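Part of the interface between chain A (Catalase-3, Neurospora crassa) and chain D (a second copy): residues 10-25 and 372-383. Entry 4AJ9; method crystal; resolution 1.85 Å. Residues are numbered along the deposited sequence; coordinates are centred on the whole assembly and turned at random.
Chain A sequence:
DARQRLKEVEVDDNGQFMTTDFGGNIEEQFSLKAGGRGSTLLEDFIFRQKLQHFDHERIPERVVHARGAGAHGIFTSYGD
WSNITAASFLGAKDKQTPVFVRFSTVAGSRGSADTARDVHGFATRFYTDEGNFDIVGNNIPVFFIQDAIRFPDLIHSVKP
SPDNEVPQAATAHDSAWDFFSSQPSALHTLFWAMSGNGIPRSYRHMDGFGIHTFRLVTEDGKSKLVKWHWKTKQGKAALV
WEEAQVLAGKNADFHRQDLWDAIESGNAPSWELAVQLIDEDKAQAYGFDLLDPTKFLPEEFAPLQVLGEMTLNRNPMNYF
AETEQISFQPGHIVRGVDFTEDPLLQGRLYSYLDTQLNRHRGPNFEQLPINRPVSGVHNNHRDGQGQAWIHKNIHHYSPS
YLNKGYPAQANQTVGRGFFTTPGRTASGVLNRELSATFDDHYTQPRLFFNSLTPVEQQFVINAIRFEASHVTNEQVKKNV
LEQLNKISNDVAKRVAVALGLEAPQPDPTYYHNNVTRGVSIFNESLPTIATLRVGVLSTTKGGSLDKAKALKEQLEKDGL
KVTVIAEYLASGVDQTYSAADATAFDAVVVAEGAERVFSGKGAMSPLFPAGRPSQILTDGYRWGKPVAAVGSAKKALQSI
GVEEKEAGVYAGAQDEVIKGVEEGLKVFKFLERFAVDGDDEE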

# COMPACT_ATOMS: atom_id res chain seq x y z
N GLU A 10 19.40 -15.78 -6.94
CA GLU A 10 20.46 -14.86 -7.31
C GLU A 10 20.46 -14.62 -8.81
O GLU A 10 20.24 -15.53 -9.61
CB GLU A 10 21.82 -15.34 -6.81
CG GLU A 10 22.00 -15.02 -5.32
CD GLU A 10 23.13 -15.77 -4.65
OE1 GLU A 10 23.97 -16.38 -5.34
OE2 GLU A 10 23.16 -15.75 -3.40
N VAL A 11 20.69 -13.37 -9.19
CA VAL A 11 20.65 -12.99 -10.60
C VAL A 11 21.99 -12.40 -11.03
O VAL A 11 22.46 -11.42 -10.45
CB VAL A 11 19.50 -12.00 -10.90
CG1 VAL A 11 19.57 -11.52 -12.34
CG2 VAL A 11 18.16 -12.66 -10.63
N ASP A 12 22.59 -13.01 -12.04
CA ASP A 12 23.88 -12.58 -12.58
C ASP A 12 23.65 -11.84 -13.90
O ASP A 12 23.04 -12.38 -14.83
CB ASP A 12 24.78 -13.82 -12.79
CG ASP A 12 26.15 -13.48 -13.35
OD1 ASP A 12 26.49 -12.28 -13.50
OD2 ASP A 12 26.90 -14.43 -13.64
N ASP A 13 24.12 -10.61 -13.98
CA ASP A 13 23.92 -9.82 -15.19
C ASP A 13 25.20 -9.68 -16.00
O ASP A 13 25.22 -9.01 -17.03
CB ASP A 13 23.33 -8.44 -14.87
CG ASP A 13 21.96 -8.53 -14.22
OD1 ASP A 13 21.16 -9.40 -14.63
OD2 ASP A 13 21.67 -7.72 -13.30
N ASN A 14 26.28 -10.30 -15.53
CA ASN A 14 27.53 -10.26 -16.30
C ASN A 14 27.34 -10.85 -17.71
O ASN A 14 26.76 -11.92 -17.87
CB ASN A 14 28.63 -11.01 -15.55
CG ASN A 14 29.99 -10.85 -16.21
OD1 ASN A 14 30.32 -9.79 -16.74
ND2 ASN A 14 30.78 -11.92 -16.18
N GLY A 15 27.83 -10.15 -18.73
CA GLY A 15 27.79 -10.67 -20.09
C GLY A 15 26.41 -10.69 -20.72
O GLY A 15 26.20 -11.36 -21.73
N GLN A 16 25.47 -9.97 -20.13
CA GLN A 16 24.10 -9.95 -20.65
C GLN A 16 23.76 -8.60 -21.26
O GLN A 16 24.34 -7.58 -20.89
CB GLN A 16 23.10 -10.28 -19.55
CG GLN A 16 23.33 -11.62 -18.86
CD GLN A 16 22.87 -12.78 -19.73
OE1 GLN A 16 22.42 -12.58 -20.85
NE2 GLN A 16 22.98 -13.99 -19.20
N PHE A 17 22.81 -8.59 -22.18
CA PHE A 17 22.24 -7.33 -22.64
C PHE A 17 21.17 -6.84 -21.66
O PHE A 17 20.52 -7.65 -20.99
CB PHE A 17 21.64 -7.47 -24.03
CG PHE A 17 22.65 -7.52 -25.12
CD1 PHE A 17 23.33 -6.38 -25.51
CD2 PHE A 17 22.94 -8.72 -25.77
CE1 PHE A 17 24.26 -6.42 -26.53
CE2 PHE A 17 23.88 -8.77 -26.78
CZ PHE A 17 24.54 -7.62 -27.16
N MET A 18 21.03 -5.53 -21.59
CA MET A 18 20.00 -4.86 -20.79
C MET A 18 18.62 -5.29 -21.28
O MET A 18 18.42 -5.42 -22.49
CB MET A 18 20.12 -3.34 -20.99
CG MET A 18 19.37 -2.50 -19.99
SD MET A 18 20.22 -2.42 -18.39
CE MET A 18 21.78 -1.66 -18.82
N THR A 19 17.68 -5.48 -20.36
CA THR A 19 16.30 -5.81 -20.71
C THR A 19 15.32 -4.95 -19.92
O THR A 19 15.71 -4.29 -18.96
CB THR A 19 15.98 -7.27 -20.37
OG1 THR A 19 15.91 -7.41 -18.94
CG2 THR A 19 17.04 -8.21 -20.94
N THR A 20 14.05 -4.98 -20.30
CA THR A 20 13.01 -4.39 -19.46
C THR A 20 12.74 -5.41 -18.37
O THR A 20 13.31 -6.50 -18.40
CB THR A 20 11.70 -4.23 -20.23
OG1 THR A 20 11.14 -5.52 -20.46
CG2 THR A 20 11.92 -3.51 -21.57
N ASP A 21 11.85 -5.07 -17.44
CA ASP A 21 11.46 -6.02 -16.40
C ASP A 21 10.53 -7.12 -16.93
O ASP A 21 10.22 -8.07 -16.22
CB ASP A 21 10.81 -5.30 -15.21
CG ASP A 21 11.83 -4.68 -14.28
OD1 ASP A 21 12.98 -5.17 -14.22
OD2 ASP A 21 11.48 -3.69 -13.59
N PHE A 22 10.08 -6.98 -18.18
CA PHE A 22 9.26 -8.02 -18.80
C PHE A 22 9.98 -8.68 -19.97
O PHE A 22 9.36 -9.30 -20.84
CB PHE A 22 7.90 -7.46 -19.24
CG PHE A 22 8.00 -6.30 -20.18
CD1 PHE A 22 8.03 -6.50 -21.56
CD2 PHE A 22 8.04 -5.00 -19.69
CE1 PHE A 22 8.11 -5.42 -22.43
CE2 PHE A 22 8.12 -3.92 -20.56
CZ PHE A 22 8.16 -4.13 -21.93
N GLY A 23 11.30 -8.54 -19.97
CA GLY A 23 12.11 -9.18 -20.98
C GLY A 23 12.14 -8.38 -22.27
O GLY A 23 11.39 -7.41 -22.45
N GLY A 24 13.01 -8.79 -23.18
CA GLY A 24 13.28 -7.99 -24.35
C GLY A 24 14.48 -7.12 -24.10
O GLY A 24 14.55 -6.41 -23.08
N ASN A 25 15.44 -7.18 -25.03
CA ASN A 25 16.66 -6.41 -24.93
C ASN A 25 16.41 -4.95 -25.29
O ASN A 25 15.62 -4.66 -26.19
CB ASN A 25 17.78 -7.01 -25.81
CG ASN A 25 18.22 -8.40 -25.35
OD1 ASN A 25 17.84 -8.86 -24.27
ND2 ASN A 25 19.04 -9.05 -26.16
N ARG D 372 6.17 -13.09 -15.08
CA ARG D 372 7.55 -13.31 -15.52
C ARG D 372 7.66 -13.70 -16.98
O ARG D 372 6.91 -14.55 -17.46
CB ARG D 372 8.21 -14.41 -14.70
CG ARG D 372 8.15 -14.20 -13.20
CD ARG D 372 9.00 -15.27 -12.53
NE ARG D 372 10.41 -15.14 -12.88
CZ ARG D 372 11.32 -16.09 -12.71
NH1 ARG D 372 10.97 -17.26 -12.19
NH2 ARG D 372 12.58 -15.87 -13.06
N PRO D 373 8.60 -13.08 -17.69
CA PRO D 373 8.90 -13.52 -19.06
C PRO D 373 9.67 -14.83 -18.97
O PRO D 373 10.11 -15.21 -17.89
CB PRO D 373 9.82 -12.42 -19.57
CG PRO D 373 10.52 -11.94 -18.34
CD PRO D 373 9.49 -11.99 -17.26
N VAL D 374 9.82 -15.52 -20.09
CA VAL D 374 10.63 -16.73 -20.09
C VAL D 374 12.05 -16.42 -20.53
O VAL D 374 12.93 -17.29 -20.46
CB VAL D 374 10.01 -17.82 -20.99
CG1 VAL D 374 8.64 -18.17 -20.51
CG2 VAL D 374 9.95 -17.34 -22.43
N SER D 375 12.30 -15.18 -20.95
CA SER D 375 13.51 -14.86 -21.70
C SER D 375 14.66 -14.22 -20.92
O SER D 375 15.73 -13.99 -21.48
CB SER D 375 13.17 -13.97 -22.89
OG SER D 375 12.55 -12.77 -22.44
N GLY D 376 14.47 -13.93 -19.64
CA GLY D 376 15.58 -13.41 -18.86
C GLY D 376 15.53 -11.91 -18.64
O GLY D 376 15.26 -11.15 -19.57
N VAL D 377 15.79 -11.49 -17.41
CA VAL D 377 15.74 -10.08 -17.03
C VAL D 377 17.10 -9.68 -16.49
O VAL D 377 17.59 -10.25 -15.51
CB VAL D 377 14.65 -9.82 -15.99
CG1 VAL D 377 14.67 -8.37 -15.51
CG2 VAL D 377 13.29 -10.16 -16.57
N HIS D 378 17.73 -8.71 -17.14
CA HIS D 378 19.05 -8.28 -16.75
C HIS D 378 19.07 -6.77 -16.86
O HIS D 378 19.12 -6.23 -17.95
CB HIS D 378 20.11 -8.90 -17.67
CG HIS D 378 20.12 -10.40 -17.64
ND1 HIS D 378 20.58 -11.12 -16.56
CD2 HIS D 378 19.69 -11.31 -18.55
CE1 HIS D 378 20.44 -12.41 -16.80
NE2 HIS D 378 19.90 -12.56 -18.00
N ASN D 379 18.99 -6.09 -15.72
CA ASN D 379 19.11 -4.65 -15.75
C ASN D 379 19.56 -4.15 -14.39
O ASN D 379 19.89 -4.95 -13.51
CB ASN D 379 17.79 -3.99 -16.18
CG ASN D 379 16.62 -4.38 -15.29
OD1 ASN D 379 16.76 -4.49 -14.07
ND2 ASN D 379 15.47 -4.62 -15.91
N ASN D 380 19.56 -2.83 -14.22
CA ASN D 380 20.08 -2.24 -13.00
C ASN D 380 18.97 -1.81 -12.03
O ASN D 380 19.23 -1.08 -11.06
CB ASN D 380 21.04 -1.09 -13.33
CG ASN D 380 22.31 -1.58 -14.03
OD1 ASN D 380 22.86 -2.62 -13.67
ND2 ASN D 380 22.75 -0.86 -15.06
N HIS D 381 17.74 -2.27 -12.27
CA HIS D 381 16.65 -2.05 -11.32
C HIS D 381 16.96 -2.80 -10.02
O HIS D 381 17.42 -3.95 -10.05
CB HIS D 381 15.31 -2.57 -11.85
CG HIS D 381 14.89 -1.97 -13.16
ND1 HIS D 381 13.62 -2.16 -13.69
CD2 HIS D 381 15.56 -1.21 -14.06
CE1 HIS D 381 13.53 -1.52 -14.84
NE2 HIS D 381 14.69 -0.95 -15.09
N ARG D 382 16.67 -2.17 -8.89
CA ARG D 382 16.90 -2.78 -7.59
C ARG D 382 15.77 -2.44 -6.62
O ARG D 382 15.00 -1.50 -6.84
CB ARG D 382 18.22 -2.30 -6.99
CG ARG D 382 19.47 -2.70 -7.80
CD ARG D 382 19.71 -4.20 -7.75
NE ARG D 382 20.98 -4.55 -8.38
CZ ARG D 382 21.13 -4.75 -9.69
NH1 ARG D 382 20.08 -4.64 -10.50
NH2 ARG D 382 22.31 -5.07 -10.18
N ASP D 383 15.71 -3.21 -5.54
CA ASP D 383 14.85 -2.90 -4.40
C ASP D 383 13.37 -2.86 -4.79
O ASP D 383 12.93 -3.61 -5.66
CB ASP D 383 15.26 -1.57 -3.76
CG ASP D 383 16.73 -1.53 -3.35
OD1 ASP D 383 17.44 -2.55 -3.50
OD2 ASP D 383 17.16 -0.46 -2.86
O HOH W 1 22.76 -5.31 -12.94
O HOH W 2 18.61 -8.21 -13.42
O HOH W 3 15.63 -1.20 -17.70
O HOH W 4 14.36 -11.00 -22.01

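Irregular segments can be joined by matching donors to acceptors one by one, and this contact in Catalase-3 illustrates the principle. His378(D) is matched at both backbone and ring. His378(D) N donates to Thr19(A) OG1 (2.9 Å), and His378(D) O accepts from Thr19(A) N (2.9 Å), so one threonine serves both backbone groups. Thr19(A) OG1 spends its own proton within its chain, on Thr20(A) O at 2.8 Å, which leaves the oxygen free to accept across the interface. The imidazole of His378(D) donates from ND1 to Asp13(A) OD1 at 2.6 Å, close to the ring plane, while Gln16(A) CG sits over a face, 3.5 Å from the ring centroid, in a CH-pi contact.

Asn379(D) ND2 divides its two protons between Thr19(A) O and Asp21(A) OD1, each 3.1 Å away and nearly linear. The other carboxylate oxygen, Asp21(A) OD2, accepts from His381(D) ND1 at 2.6 Å.

Water extends the matching to groups too far apart to meet directly. Asp13(A) OD2 lies 4.1 Å from Arg382(D) NH2, beyond a salt bridge, yet water 1 accepts from Arg382(D) NH2 at 2.8 Å and lies 2.7 Å from Asp13(A) OD2, with more acceptors around it than it has protons. Water 4 similarly accepts from Gly24(A) N (2.8 Å) and donates to Gly376(D) O (2.6 Å).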